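Local coordinates for protein formate dehydrogenase subunit beta (Desulfovibrio gigas, PDB 1H0H) that carries electrons through three [4Fe-4S] clusters as the small subunit of a periplasmic enzyme that reversibly oxidises formate to carbon dioxide, at residues Val19-Gln23 against His47-Leu51; Gly99-Pro105 against Gln133-Met139; Arg53-Gln57 against Lys206-Glu210; Asp64-Pro69 against Phe199-His203. All coordinates share one frame; numbering follows the deposited sequence.

Contact 1: Val19-Gln23 against His47-Leu51; sequences VACKQ and HTYKL. With SF4 (iron/sulfur cluster), chain M.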
loop_
_atom_site.group_PDB
_atom_site.type_symbol
_atom_site.label_atom_id
_atom_site.label_comp_id
_atom_site.label_asym_id
_atom_site.label_seq_id
_atom_site.Cartn_x
_atom_site.Cartn_y
_atom_site.Cartn_z
ATOM N N VAL B 19 4.978 6.931 20.138
ATOM C CA VAL B 19 4.968 5.480 20.349
ATOM C C VAL B 19 6.355 4.955 20.750
ATOM O O VAL B 19 6.488 4.183 21.701
ATOM C CB VAL B 19 4.412 4.752 19.120
ATOM C CG1 VAL B 19 4.468 3.241 19.285
ATOM C CG2 VAL B 19 2.949 5.195 18.914
ATOM N N ALA B 20 7.383 5.426 20.074
ATOM C CA ALA B 20 8.729 4.929 20.316
ATOM C C ALA B 20 9.161 5.160 21.762
ATOM O O ALA B 20 9.802 4.285 22.350
ATOM C CB ALA B 20 9.756 5.575 19.337
ATOM N N CYS B 21 8.817 6.325 22.309
ATOM C CA CYS B 21 9.155 6.659 23.692
ATOM C C CYS B 21 8.497 5.605 24.588
ATOM O O CYS B 21 9.130 5.032 25.481
ATOM C CB CYS B 21 8.648 8.063 24.061
ATOM S SG CYS B 21 9.133 8.549 25.733
ATOM N N LYS B 22 7.223 5.321 24.344
ATOM C CA LYS B 22 6.526 4.345 25.172
ATOM C C LYS B 22 7.139 2.943 25.042
ATOM O O LYS B 22 7.316 2.228 26.042
ATOM C CB LYS B 22 5.008 4.306 24.866
ATOM C CG LYS B 22 4.271 5.621 25.206
ATOM C CD LYS B 22 2.848 5.430 25.694
ATOM C CE LYS B 22 2.264 6.750 26.260
ATOM N NZ LYS B 22 0.961 6.538 26.971
ATOM N N GLN B 23 7.474 2.558 23.813
ATOM C CA GLN B 23 8.047 1.243 23.559
ATOM C C GLN B 23 9.374 1.066 24.286
ATOM O O GLN B 23 9.602 0.021 24.907
ATOM C CB GLN B 23 8.237 0.982 22.043
ATOM C CG GLN B 23 8.353 -0.532 21.694
ATOM C CD GLN B 23 9.755 -1.124 21.850
ATOM O OE1 GLN B 23 9.914 -2.348 21.986
ATOM N NE2 GLN B 23 10.756 -0.278 21.803
ATOM N N HIS B 47 2.495 8.534 32.419
ATOM C CA HIS B 47 2.955 7.462 31.536
ATOM C C HIS B 47 3.269 7.913 30.125
ATOM O O HIS B 47 3.549 7.075 29.255
ATOM C CB HIS B 47 1.901 6.377 31.423
ATOM C CG HIS B 47 1.549 5.739 32.721
ATOM N ND1 HIS B 47 2.458 5.025 33.470
ATOM C CD2 HIS B 47 0.380 5.695 33.399
ATOM C CE1 HIS B 47 1.864 4.574 34.563
ATOM N NE2 HIS B 47 0.599 4.953 34.534
ATOM N N THR B 48 3.245 9.215 29.890
ATOM C CA THR B 48 3.370 9.750 28.544
ATOM C C THR B 48 4.314 10.935 28.552
ATOM O O THR B 48 3.926 12.037 28.928
ATOM C CB THR B 48 1.975 10.193 28.082
ATOM O OG1 THR B 48 1.034 9.119 28.246
ATOM C CG2 THR B 48 1.981 10.522 26.600
ATOM N N TYR B 49 5.548 10.715 28.117
ATOM C CA TYR B 49 6.583 11.712 28.195
ATOM C C TYR B 49 6.740 12.482 26.897
ATOM O O TYR B 49 7.349 13.535 26.873
ATOM C CB TYR B 49 7.921 11.053 28.438
ATOM C CG TYR B 49 8.049 10.059 29.562
ATOM C CD1 TYR B 49 7.155 10.031 30.646
ATOM C CD2 TYR B 49 9.101 9.151 29.553
ATOM C CE1 TYR B 49 7.320 9.133 31.677
ATOM C CE2 TYR B 49 9.263 8.258 30.574
ATOM C CZ TYR B 49 8.371 8.246 31.631
ATOM O OH TYR B 49 8.583 7.324 32.632
ATOM N N LYS B 50 6.241 11.908 25.802
ATOM C CA LYS B 50 6.417 12.501 24.481
ATOM C C LYS B 50 5.015 12.565 23.938
ATOM O O LYS B 50 4.304 11.554 23.905
ATOM C CB LYS B 50 7.345 11.614 23.631
ATOM C CG LYS B 50 7.692 12.163 22.237
ATOM C CD LYS B 50 8.476 13.500 22.323
ATOM C CE LYS B 50 9.196 13.795 21.027
ATOM N NZ LYS B 50 9.775 15.199 20.926
ATOM N N LEU B 51 4.590 13.774 23.597
ATOM C CA LEU B 51 3.238 13.974 23.142
ATOM C C LEU B 51 3.175 14.849 21.902
ATOM O O LEU B 51 3.564 16.018 21.929
ATOM C CB LEU B 51 2.426 14.614 24.272
ATOM C CG LEU B 51 0.955 14.737 23.921
ATOM C CD1 LEU B 51 0.301 13.376 23.857
ATOM C CD2 LEU B 51 0.256 15.645 24.935
HETATM FE FE1 SF4 M . 13.698 9.498 25.323
HETATM FE FE2 SF4 M . 12.442 11.153 23.524
HETATM FE FE3 SF4 M . 12.597 11.849 26.201
HETATM FE FE4 SF4 M . 10.960 9.795 25.373
HETATM S S1 SF4 M . 10.843 12.036 24.782
HETATM S S2 SF4 M . 12.406 9.842 27.154
HETATM S S3 SF4 M . 12.064 8.886 23.688
HETATM S S4 SF4 M . 14.421 11.594 24.881
#
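Cys21 and Lys50 meet beside an iron-sulfur cluster, Cys21 CB lying 3.8 Å from Lys50 CB, and metal ligation dominates this side of the contact. With SG anti to its backbone N (chi1 -177°), Cys21 reaches off the helix and binds FE4 of the cluster at 2.2 Å, joining Cys137, Cys140 and Cys152, whereas Cys11, Cys14 and Cys17 bind another cluster: the split ligation of dicluster ferredoxins. Lys50 lines the same cluster as Cys21 with its aliphatic part: its CB is 3.7 Å from the sulfide S1, while its ammonium group runs on to hydrogen bonds with Pro69 O and Gln71 OE1.

A sulfur-aromatic contact adds to this. Cys21 SG stands 3.9 Å from Tyr49 CD2, oblique to the ring, whose edge meets the sulfide S2 near the ring plane.

The polar part lies one residue further along the helix. Lys22, its chain bent at chi2 (-146°), crosses Thr48 and donates from NZ to Thr48 OG1 at 2.9 Å; its CE packs against His47 O at 3.3 Å. NZ has further partners in Pro28 O and an acidic side chain of the other subunit, and Thr48 OG1 is hydrogen-bonded to Asn45 OD1, a polar network reaching the subunit interface.

The contact thus lays the loop leading into strand 51-59 along helix 16-25, with helix 151-155 touching both sides through Ala20 and Lys50.

Contact 2: Gly99-Pro105 against Gln133-Met139; sequences GCVLFTP and QMAKCDM. With SF4 (iron/sulfur cluster), chain M; SF4 (iron/sulfur cluster), chain N.
The Phe103 ring has the aliphatic chain of Lys136 over one face and Met134 at its edge, with Met134 CB 3.6 Å from Phe103 CD2. Lys136 CD stands 4.2 Å from the ring centroid and 27° off the ring normal, which makes this a CH-pi contact. The setting is the ferredoxin-like dicluster domain, where the loop after strand 134-135 passes between two [4Fe-4S] clusters and runs beside strand 101-103. The two segments run roughly antiparallel, yet water bridges part of the gap between their backbones: one water accepts from Phe103 N, and another accepts from Lys136 N.

Lys136 touches both the ring and a cluster. Its CD comes within 3.5 Å of the sulfide S3 of the chain N cluster, and Val101 CG1 packs against S1 of the same cluster. A bend at chi4 (63°) turns the ammonium group back to the backbone, where NZ donates to Val101 O at 2.7 Å and to Cys137 O at 2.8 Å. Two carbonyls thus grip the buried charge, which probably helps to offset the negative charge of the cluster.

The following residues serve the chain M cluster. Cys137 SG binds its FE3 at 2.2 Å, and Asp138, whose OD1 is hydrogen-bonded to His25 NE2, lays its CB against Leu102 CD1. Met139 packs on Cys100, while its backbone N donates to the ligating sulfur, Cys137 SG, over 3.3 Å with an N-H...S angle of 156°.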
loop_
_atom_site.group_PDB
_atom_site.type_symbol
_atom_site.label_atom_id
_atom_site.label_comp_id
_atom_site.label_asym_id
_atom_site.label_seq_id
_atom_site.Cartn_x
_atom_site.Cartn_y
_atom_site.Cartn_z
ATOM N N GLY B 99 23.505 16.498 30.957
ATOM C CA GLY B 99 22.590 17.606 31.136
ATOM C C GLY B 99 21.194 17.079 31.424
ATOM O O GLY B 99 20.249 17.857 31.585
ATOM N N CYS B 100 21.044 15.756 31.510
ATOM C CA CYS B 100 19.724 15.200 31.751
ATOM C C CYS B 100 19.175 15.588 33.116
ATOM O O CYS B 100 19.886 15.549 34.112
ATOM C CB CYS B 100 19.703 13.667 31.637
ATOM S SG CYS B 100 18.110 12.925 32.155
ATOM N N VAL B 101 17.891 15.933 33.138
ATOM C CA VAL B 101 17.176 16.239 34.367
ATOM C C VAL B 101 16.343 15.002 34.601
ATOM O O VAL B 101 15.411 14.718 33.863
ATOM C CB VAL B 101 16.306 17.500 34.211
ATOM C CG1 VAL B 101 15.445 17.726 35.440
ATOM C CG2 VAL B 101 17.212 18.730 33.937
ATOM N N LEU B 102 16.705 14.246 35.619
ATOM C CA LEU B 102 16.126 12.945 35.816
ATOM C C LEU B 102 15.214 12.853 37.030
ATOM O O LEU B 102 15.679 12.922 38.168
ATOM C CB LEU B 102 17.259 11.925 35.907
ATOM C CG LEU B 102 16.907 10.460 36.175
ATOM C CD1 LEU B 102 16.004 9.892 35.074
ATOM C CD2 LEU B 102 18.183 9.663 36.263
ATOM N N PHE B 103 13.909 12.727 36.796
ATOM C CA PHE B 103 13.011 12.493 37.917
ATOM C C PHE B 103 13.199 11.040 38.306
ATOM O O PHE B 103 13.130 10.148 37.456
ATOM C CB PHE B 103 11.540 12.685 37.546
ATOM C CG PHE B 103 11.033 14.092 37.687
ATOM C CD1 PHE B 103 11.790 15.169 37.292
ATOM C CD2 PHE B 103 9.755 14.317 38.171
ATOM C CE1 PHE B 103 11.289 16.435 37.381
ATOM C CE2 PHE B 103 9.242 15.590 38.263
ATOM C CZ PHE B 103 9.996 16.654 37.873
ATOM N N THR B 104 13.416 10.799 39.581
ATOM C CA THR B 104 13.562 9.442 40.066
ATOM C C THR B 104 12.329 9.053 40.879
ATOM O O THR B 104 11.520 9.896 41.239
ATOM C CB THR B 104 14.832 9.324 40.955
ATOM O OG1 THR B 104 14.624 9.998 42.219
ATOM C CG2 THR B 104 15.990 10.076 40.371
ATOM N N PRO B 105 12.179 7.774 41.181
ATOM C CA PRO B 105 11.096 7.335 42.070
ATOM C C PRO B 105 11.178 7.997 43.446
ATOM O O PRO B 105 10.157 8.026 44.142
ATOM C CB PRO B 105 11.348 5.837 42.210
ATOM C CG PRO B 105 12.025 5.482 40.906
ATOM C CD PRO B 105 12.987 6.644 40.680
ATOM N N GLN B 133 4.677 10.125 43.452
ATOM C CA GLN B 133 5.701 9.860 42.460
ATOM C C GLN B 133 5.417 10.581 41.165
ATOM O O GLN B 133 4.285 10.553 40.678
ATOM C CB GLN B 133 5.827 8.370 42.166
ATOM C CG GLN B 133 7.122 8.037 41.472
ATOM C CD GLN B 133 7.376 6.541 41.415
ATOM O OE1 GLN B 133 6.967 5.803 42.325
ATOM N NE2 GLN B 133 8.066 6.095 40.377
ATOM N N MET B 134 6.456 11.167 40.589
ATOM C CA MET B 134 6.349 11.899 39.332
ATOM C C MET B 134 7.324 11.387 38.271
ATOM O O MET B 134 8.394 10.882 38.586
ATOM C CB MET B 134 6.576 13.384 39.579
ATOM C CG MET B 134 5.451 14.070 40.387
ATOM S SD MET B 134 5.833 15.804 40.761
ATOM C CE MET B 134 7.261 15.578 41.820
ATOM N N ALA B 135 6.959 11.515 36.998
ATOM C CA ALA B 135 7.846 11.086 35.922
ATOM C C ALA B 135 7.663 11.987 34.714
ATOM O O ALA B 135 6.705 12.751 34.654
ATOM C CB ALA B 135 7.613 9.601 35.561
ATOM N N LYS B 136 8.602 11.899 33.779
ATOM C CA LYS B 136 8.646 12.708 32.569
ATOM C C LYS B 136 9.803 12.142 31.744
ATOM O O LYS B 136 10.435 11.165 32.153
ATOM C CB LYS B 136 8.928 14.182 32.918
ATOM C CG LYS B 136 10.302 14.380 33.541
ATOM C CD LYS B 136 10.702 15.878 33.663
ATOM C CE LYS B 136 12.222 16.041 33.962
ATOM N NZ LYS B 136 13.069 15.486 32.808
ATOM N N CYS B 137 10.052 12.734 30.574
ATOM C CA CYS B 137 11.160 12.372 29.706
ATOM C C CYS B 137 12.466 12.232 30.484
ATOM O O CYS B 137 12.832 13.125 31.269
ATOM C CB CYS B 137 11.314 13.485 28.664
ATOM S SG CYS B 137 12.813 13.464 27.694
ATOM N N ASP B 138 13.168 11.113 30.288
ATOM C CA ASP B 138 14.460 10.931 30.940
ATOM C C ASP B 138 15.633 11.064 29.963
ATOM O O ASP B 138 16.732 10.541 30.204
ATOM C CB ASP B 138 14.518 9.605 31.702
ATOM C CG ASP B 138 14.542 8.383 30.790
ATOM O OD1 ASP B 138 14.422 8.529 29.560
ATOM O OD2 ASP B 138 14.660 7.226 31.257
ATOM N N MET B 139 15.380 11.765 28.863
ATOM C CA MET B 139 16.376 11.946 27.803
ATOM C C MET B 139 16.908 10.591 27.316
ATOM O O MET B 139 18.003 10.523 26.765
ATOM C CB MET B 139 17.554 12.829 28.316
ATOM C CG MET B 139 18.298 13.610 27.235
ATOM S SD MET B 139 19.847 14.453 27.730
ATOM C CE MET B 139 19.294 16.071 28.172
HETATM FE FE1 SF4 M . 13.698 9.498 25.323
HETATM FE FE2 SF4 M . 12.442 11.153 23.524
HETATM FE FE3 SF4 M . 12.597 11.849 26.201
HETATM FE FE4 SF4 M . 10.960 9.795 25.373
HETATM S S1 SF4 M . 10.843 12.036 24.782
HETATM S S2 SF4 M . 12.406 9.842 27.154
HETATM S S3 SF4 M . 12.064 8.886 23.688
HETATM S S4 SF4 M . 14.421 11.594 24.881
HETATM FE FE1 SF4 N . 9.983 21.500 33.405
HETATM FE FE2 SF4 N . 11.623 19.588 32.280
HETATM FE FE3 SF4 N . 12.546 22.266 32.716
HETATM FE FE4 SF4 N . 12.074 20.600 34.871
HETATM S S1 SF4 N . 13.755 20.340 33.222
HETATM S S2 SF4 N . 11.419 22.686 34.737
HETATM S S3 SF4 N . 10.235 19.343 34.076
HETATM S S4 SF4 N . 10.846 21.523 31.226
HETATM O O HOH W 1 12.999 11.940 34.103
HETATM O O HOH W 2 11.037 10.316 35.217
#

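Contact 3: Arg53-Gln57 against Lys206-Glu210; sequences RMHEQ and KLYHE
Arg53 lays its guanidinium flat on the His209 ring, centres 3.6 Å apart and planes only 6° from parallel. This parallel guanidinium-on-ring stack is the close-packed end of a contact between a beta-hairpin strand, 51-59, and the loop after strand 197-201. The Arg53 chain is extended from CG to NE, which brings CD over the same ring: it sits 3.5 Å from the His209 ring centroid, over the face. The guanidinium has two acidic partners besides the ring, Asp70 at NE and Asp43 at NH2, and these salt bridges would help fix its rotation. Phe44 makes a cation-pi contact with Arg53 as well. Both stacked residues are buried.

Towards the middle, contact passes from side chains to loop carbonyls. His55 ND1 donates to Tyr208 O at 2.8 Å. The bond is bent at the hydrogen, with an N-H...O angle of 136°, and the donor stands above the carbonyl plane, off the lone pairs.

The far end is looser and partly exposed. Leu207 CD2 packs 3.6 Å from Gln57 NE2, and a water accepts from that same amide nitrogen at 2.9 Å, while its link onward to Lys206 O is weak. Lys206 itself points away from the strand. On the strand's other side, Glu56 pairs with a basic side chain of the other subunit. The chi2 bend of Gln57 (-71°) brings its amide over the loop, so that NE2 donates to Leu207 O at 2.9 Å, in the carbonyl plane and on a lone pair.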
loop_
_atom_site.group_PDB
_atom_site.type_symbol
_atom_site.label_atom_id
_atom_site.label_comp_id
_atom_site.label_asym_id
_atom_site.label_seq_id
_atom_site.Cartn_x
_atom_site.Cartn_y
_atom_site.Cartn_z
ATOM N N ARG B 53 1.518 17.232 19.832
ATOM C CA ARG B 53 0.410 18.149 19.919
ATOM C C ARG B 53 0.072 18.592 18.513
ATOM O O ARG B 53 0.957 18.693 17.671
ATOM C CB ARG B 53 0.792 19.324 20.806
ATOM C CG ARG B 53 0.984 18.960 22.261
ATOM C CD ARG B 53 1.336 20.157 23.132
ATOM N NE ARG B 53 1.744 19.799 24.488
ATOM C CZ ARG B 53 0.895 19.447 25.446
ATOM N NH1 ARG B 53 -0.412 19.378 25.196
ATOM N NH2 ARG B 53 1.348 19.163 26.650
ATOM N N MET B 54 -1.209 18.806 18.241
ATOM C CA MET B 54 -1.640 19.104 16.880
ATOM C C MET B 54 -2.702 20.185 16.930
ATOM O O MET B 54 -3.731 20.025 17.620
ATOM C CB MET B 54 -2.187 17.838 16.188
ATOM C CG MET B 54 -1.240 16.615 16.191
ATOM S SD MET B 54 -2.076 15.021 15.742
ATOM C CE MET B 54 -2.350 15.237 13.954
ATOM N N HIS B 55 -2.471 21.283 16.207
ATOM C CA HIS B 55 -3.419 22.405 16.225
ATOM C C HIS B 55 -3.667 23.020 14.859
ATOM O O HIS B 55 -2.743 23.491 14.174
ATOM C CB HIS B 55 -2.965 23.506 17.194
ATOM C CG HIS B 55 -3.052 23.112 18.633
ATOM N ND1 HIS B 55 -1.938 22.934 19.425
ATOM C CD2 HIS B 55 -4.119 22.821 19.417
ATOM C CE1 HIS B 55 -2.313 22.576 20.643
ATOM N NE2 HIS B 55 -3.631 22.505 20.666
ATOM N N GLU B 56 -4.924 23.030 14.469
ATOM C CA GLU B 56 -5.299 23.663 13.232
ATOM C C GLU B 56 -5.172 25.157 13.425
ATOM O O GLU B 56 -5.547 25.676 14.483
ATOM C CB GLU B 56 -6.736 23.320 12.863
ATOM C CG GLU B 56 -6.862 21.918 12.318
ATOM C CD GLU B 56 -8.184 21.681 11.664
ATOM O OE1 GLU B 56 -8.957 22.640 11.405
ATOM O OE2 GLU B 56 -8.461 20.512 11.418
ATOM N N GLN B 57 -4.635 25.846 12.421
ATOM C CA GLN B 57 -4.490 27.299 12.495
ATOM C C GLN B 57 -4.632 27.893 11.128
ATOM O O GLN B 57 -3.999 27.438 10.177
ATOM C CB GLN B 57 -3.113 27.719 13.061
ATOM C CG GLN B 57 -2.766 27.184 14.440
ATOM C CD GLN B 57 -3.584 27.840 15.559
ATOM O OE1 GLN B 57 -4.452 28.650 15.285
ATOM N NE2 GLN B 57 -3.281 27.492 16.818
ATOM N N LYS B 206 2.765 30.106 20.627
ATOM C CA LYS B 206 1.501 29.843 21.286
ATOM C C LYS B 206 0.431 29.274 20.334
ATOM O O LYS B 206 -0.611 28.776 20.769
ATOM C CB LYS B 206 1.038 31.092 22.050
ATOM C CG LYS B 206 1.854 31.341 23.340
ATOM C CD LYS B 206 1.438 32.638 24.040
ATOM C CE LYS B 206 2.197 32.864 25.331
ATOM N NZ LYS B 206 3.675 32.621 25.195
ATOM N N LEU B 207 0.686 29.345 19.041
ATOM C CA LEU B 207 -0.210 28.726 18.063
ATOM C C LEU B 207 0.090 27.229 18.012
ATOM O O LEU B 207 -0.743 26.429 17.572
ATOM C CB LEU B 207 -0.021 29.343 16.680
ATOM C CG LEU B 207 -0.467 30.792 16.593
ATOM C CD1 LEU B 207 -0.116 31.381 15.265
ATOM C CD2 LEU B 207 -1.953 30.865 16.849
ATOM N N TYR B 208 1.267 26.845 18.477
ATOM C CA TYR B 208 1.618 25.420 18.549
ATOM C C TYR B 208 1.209 24.819 19.885
ATOM O O TYR B 208 0.677 23.703 19.949
ATOM C CB TYR B 208 3.117 25.194 18.358
ATOM C CG TYR B 208 3.640 25.494 16.969
ATOM C CD1 TYR B 208 3.759 26.810 16.510
ATOM C CD2 TYR B 208 4.037 24.464 16.127
ATOM C CE1 TYR B 208 4.240 27.083 15.236
ATOM C CE2 TYR B 208 4.546 24.729 14.853
ATOM C CZ TYR B 208 4.642 26.032 14.408
ATOM O OH TYR B 208 5.130 26.283 13.130
ATOM N N HIS B 209 1.459 25.556 20.957
ATOM C CA HIS B 209 1.141 25.064 22.294
ATOM C C HIS B 209 1.231 26.222 23.260
ATOM O O HIS B 209 2.136 27.060 23.145
ATOM C CB HIS B 209 2.119 23.956 22.700
ATOM C CG HIS B 209 1.883 23.406 24.065
ATOM N ND1 HIS B 209 0.624 23.110 24.536
ATOM C CD2 HIS B 209 2.745 23.099 25.067
ATOM C CE1 HIS B 209 0.719 22.623 25.761
ATOM N NE2 HIS B 209 1.996 22.616 26.111
ATOM N N GLU B 210 0.271 26.291 24.178
ATOM C CA GLU B 210 0.193 27.429 25.110
ATOM C C GLU B 210 1.441 27.579 25.951
ATOM O O GLU B 210 1.761 28.670 26.425
ATOM C CB GLU B 210 -1.036 27.311 26.012
ATOM C CG GLU B 210 -1.111 26.043 26.862
ATOM C CD GLU B 210 -2.418 25.954 27.670
ATOM O OE1 GLU B 210 -2.996 27.009 28.040
ATOM O OE2 GLU B 210 -2.883 24.823 27.926
HETATM O O HOH W 3 -3.857 28.392 19.524
#

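Contact 4: Asp64-Pro69 against Phe199-His203; sequences DWLFFP and FLTAH
Phe199 and Phe68, the two residues with most surface buried here, stack face to face with ring centroids 4.1 Å apart and planes at 18°. They join two separate sheets: strand 62-70 of a beta-hairpin and strand 197-201 of the mixed sheet. The short strand axes run antiparallel at 174° but come no nearer than 9.3 Å, a separation filled by side chains. The ring of Phe68 is offset, with CZ over the centre of the Phe199 face and 3.6 Å from Phe199 CG. Placing CG anti to the backbone N (chi1 -160°) swings the Phe68 ring across to its partner. Phe199 also meets Pro69 O at its edge, in the ring plane, with CE2 3.5 Å from that oxygen. The same oxygen accepts a hydrogen bond from Lys50, and Pro69 borders a [4Fe-4S] cluster, so the aromatic pair lies next to a cluster pocket. Thr201 CG2 approaches the edge of the Phe68 ring, and Tyr208 packs on Phe68 and Thr201 from the adjoining loop.

His203, third in buried area, closes the other end, where Leu66 CD2 rests 4.2 Å from its CD2. Its ring and the Asp64 carboxylate are nearly perpendicular and do not bond directly. A water spans them, lying in the plane of the imidazole at its edge, 2.7 Å from His203 NE2, and donating to Asp64 OD2 at 2.5 Å.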
loop_
_atom_site.group_PDB
_atom_site.type_symbol
_atom_site.label_atom_id
_atom_site.label_comp_id
_atom_site.label_asym_id
_atom_site.label_seq_id
_atom_site.Cartn_x
_atom_site.Cartn_y
_atom_site.Cartn_z
ATOM N N ASP B 64 -3.685 25.742 8.004
ATOM C CA ASP B 64 -2.444 25.060 8.249
ATOM C C ASP B 64 -2.700 24.151 9.446
ATOM O O ASP B 64 -3.712 24.277 10.124
ATOM C CB ASP B 64 -1.347 26.063 8.562
ATOM C CG ASP B 64 0.042 25.534 8.259
ATOM O OD1 ASP B 64 0.271 24.286 8.191
ATOM O OD2 ASP B 64 0.984 26.315 8.079
ATOM N N TRP B 65 -1.801 23.212 9.682
ATOM C CA TRP B 65 -1.934 22.293 10.791
ATOM C C TRP B 65 -0.560 22.203 11.430
ATOM O O TRP B 65 0.390 21.685 10.826
ATOM C CB TRP B 65 -2.379 20.938 10.260
ATOM C CG TRP B 65 -3.093 20.064 11.208
ATOM C CD1 TRP B 65 -3.342 20.286 12.528
ATOM C CD2 TRP B 65 -3.634 18.769 10.904
ATOM N NE1 TRP B 65 -4.029 19.218 13.055
ATOM C CE2 TRP B 65 -4.228 18.278 12.074
ATOM C CE3 TRP B 65 -3.688 17.979 9.730
ATOM C CZ2 TRP B 65 -4.869 17.027 12.124
ATOM C CZ3 TRP B 65 -4.331 16.753 9.771
ATOM C CH2 TRP B 65 -4.904 16.282 10.963
ATOM N N LEU B 66 -0.471 22.722 12.646
ATOM C CA LEU B 66 0.796 22.878 13.346
ATOM C C LEU B 66 1.027 21.795 14.358
ATOM O O LEU B 66 0.172 21.525 15.195
ATOM C CB LEU B 66 0.867 24.238 14.052
ATOM C CG LEU B 66 0.596 25.432 13.138
ATOM C CD1 LEU B 66 0.744 26.764 13.888
ATOM C CD2 LEU B 66 1.509 25.393 11.903
ATOM N N PHE B 67 2.211 21.215 14.294
ATOM C CA PHE B 67 2.572 20.090 15.127
ATOM C C PHE B 67 3.724 20.445 16.078
ATOM O O PHE B 67 4.657 21.136 15.692
ATOM C CB PHE B 67 2.977 18.915 14.241
ATOM C CG PHE B 67 1.961 18.566 13.174
ATOM C CD1 PHE B 67 0.617 18.490 13.474
ATOM C CD2 PHE B 67 2.357 18.305 11.870
ATOM C CE1 PHE B 67 -0.317 18.180 12.492
ATOM C CE2 PHE B 67 1.425 17.994 10.886
ATOM C CZ PHE B 67 0.086 17.906 11.200
ATOM N N PHE B 68 3.663 19.904 17.287
ATOM C CA PHE B 68 4.643 20.154 18.342
ATOM C C PHE B 68 4.843 18.875 19.158
ATOM O O PHE B 68 4.003 18.518 19.985
ATOM C CB PHE B 68 4.088 21.267 19.247
ATOM C CG PHE B 68 5.115 21.965 20.070
ATOM C CD1 PHE B 68 5.849 23.027 19.541
ATOM C CD2 PHE B 68 5.317 21.616 21.385
ATOM C CE1 PHE B 68 6.816 23.708 20.330
ATOM C CE2 PHE B 68 6.274 22.274 22.157
ATOM C CZ PHE B 68 7.016 23.318 21.632
ATOM N N PRO B 69 5.938 18.163 18.928
ATOM C CA PRO B 69 6.214 16.898 19.641
ATOM C C PRO B 69 6.837 17.209 21.005
ATOM O O PRO B 69 8.054 17.155 21.187
ATOM C CB PRO B 69 7.238 16.192 18.749
ATOM C CG PRO B 69 7.777 17.199 17.839
ATOM C CD PRO B 69 6.970 18.490 17.941
ATOM N N PHE B 199 13.074 23.943 20.330
ATOM C CA PHE B 199 12.089 23.891 19.238
ATOM C C PHE B 199 12.135 25.119 18.325
ATOM O O PHE B 199 12.232 26.265 18.805
ATOM C CB PHE B 199 10.662 23.803 19.746
ATOM C CG PHE B 199 10.348 22.567 20.517
ATOM C CD1 PHE B 199 10.657 22.491 21.860
ATOM C CD2 PHE B 199 9.675 21.499 19.912
ATOM C CE1 PHE B 199 10.324 21.386 22.581
ATOM C CE2 PHE B 199 9.346 20.374 20.630
ATOM C CZ PHE B 199 9.687 20.311 21.968
ATOM N N LEU B 200 12.081 24.863 17.019
ATOM C CA LEU B 200 11.921 25.903 16.024
ATOM C C LEU B 200 10.465 25.886 15.623
ATOM O O LEU B 200 9.910 24.810 15.357
ATOM C CB LEU B 200 12.780 25.637 14.781
ATOM C CG LEU B 200 12.498 26.542 13.570
ATOM C CD1 LEU B 200 12.788 28.012 13.902
ATOM C CD2 LEU B 200 13.303 26.148 12.354
ATOM N N THR B 201 9.831 27.054 15.632
ATOM C CA THR B 201 8.462 27.194 15.147
ATOM C C THR B 201 8.469 28.194 14.027
ATOM O O THR B 201 9.342 29.065 13.979
ATOM C CB THR B 201 7.479 27.622 16.252
ATOM O OG1 THR B 201 7.977 28.768 16.973
ATOM C CG2 THR B 201 7.324 26.518 17.273
ATOM N N ALA B 202 7.506 28.071 13.116
ATOM C CA ALA B 202 7.440 28.959 11.973
ATOM C C ALA B 202 6.525 30.160 12.230
ATOM O O ALA B 202 6.477 31.074 11.439
ATOM C CB ALA B 202 6.985 28.191 10.728
ATOM N N HIS B 203 5.800 30.123 13.339
ATOM C CA HIS B 203 4.869 31.179 13.697
ATOM C C HIS B 203 4.870 31.318 15.206
ATOM O O HIS B 203 5.555 30.574 15.897
ATOM C CB HIS B 203 3.446 30.816 13.235
ATOM C CG HIS B 203 3.390 30.277 11.847
ATOM N ND1 HIS B 203 3.165 31.073 10.750
ATOM C CD2 HIS B 203 3.569 29.021 11.375
ATOM C CE1 HIS B 203 3.192 30.330 9.658
ATOM N NE2 HIS B 203 3.433 29.080 10.012
HETATM O O HOH W 4 3.427 26.910 8.416
#

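From the N terminus, helix 16-25 is met first by the loop before strand 51-59, so contact 1 closes a short, mostly irregular loop. The chain then forms the hairpin of strands 51-59 and 62-70, whose two strands enter contacts 3 and 4. Contact 2 follows contact 1 in series and is nested within the long loops closed by contacts 4 and 3, on the opposite side of the chain's centre from both. Contacts 1 and 2 share a cluster and touch through Tyr49. Returning near the C terminus, strand 197-201 closes contact 4, itself nested inside contact 3, and the loop beyond closes contact 3, clasping the hairpin from both strands.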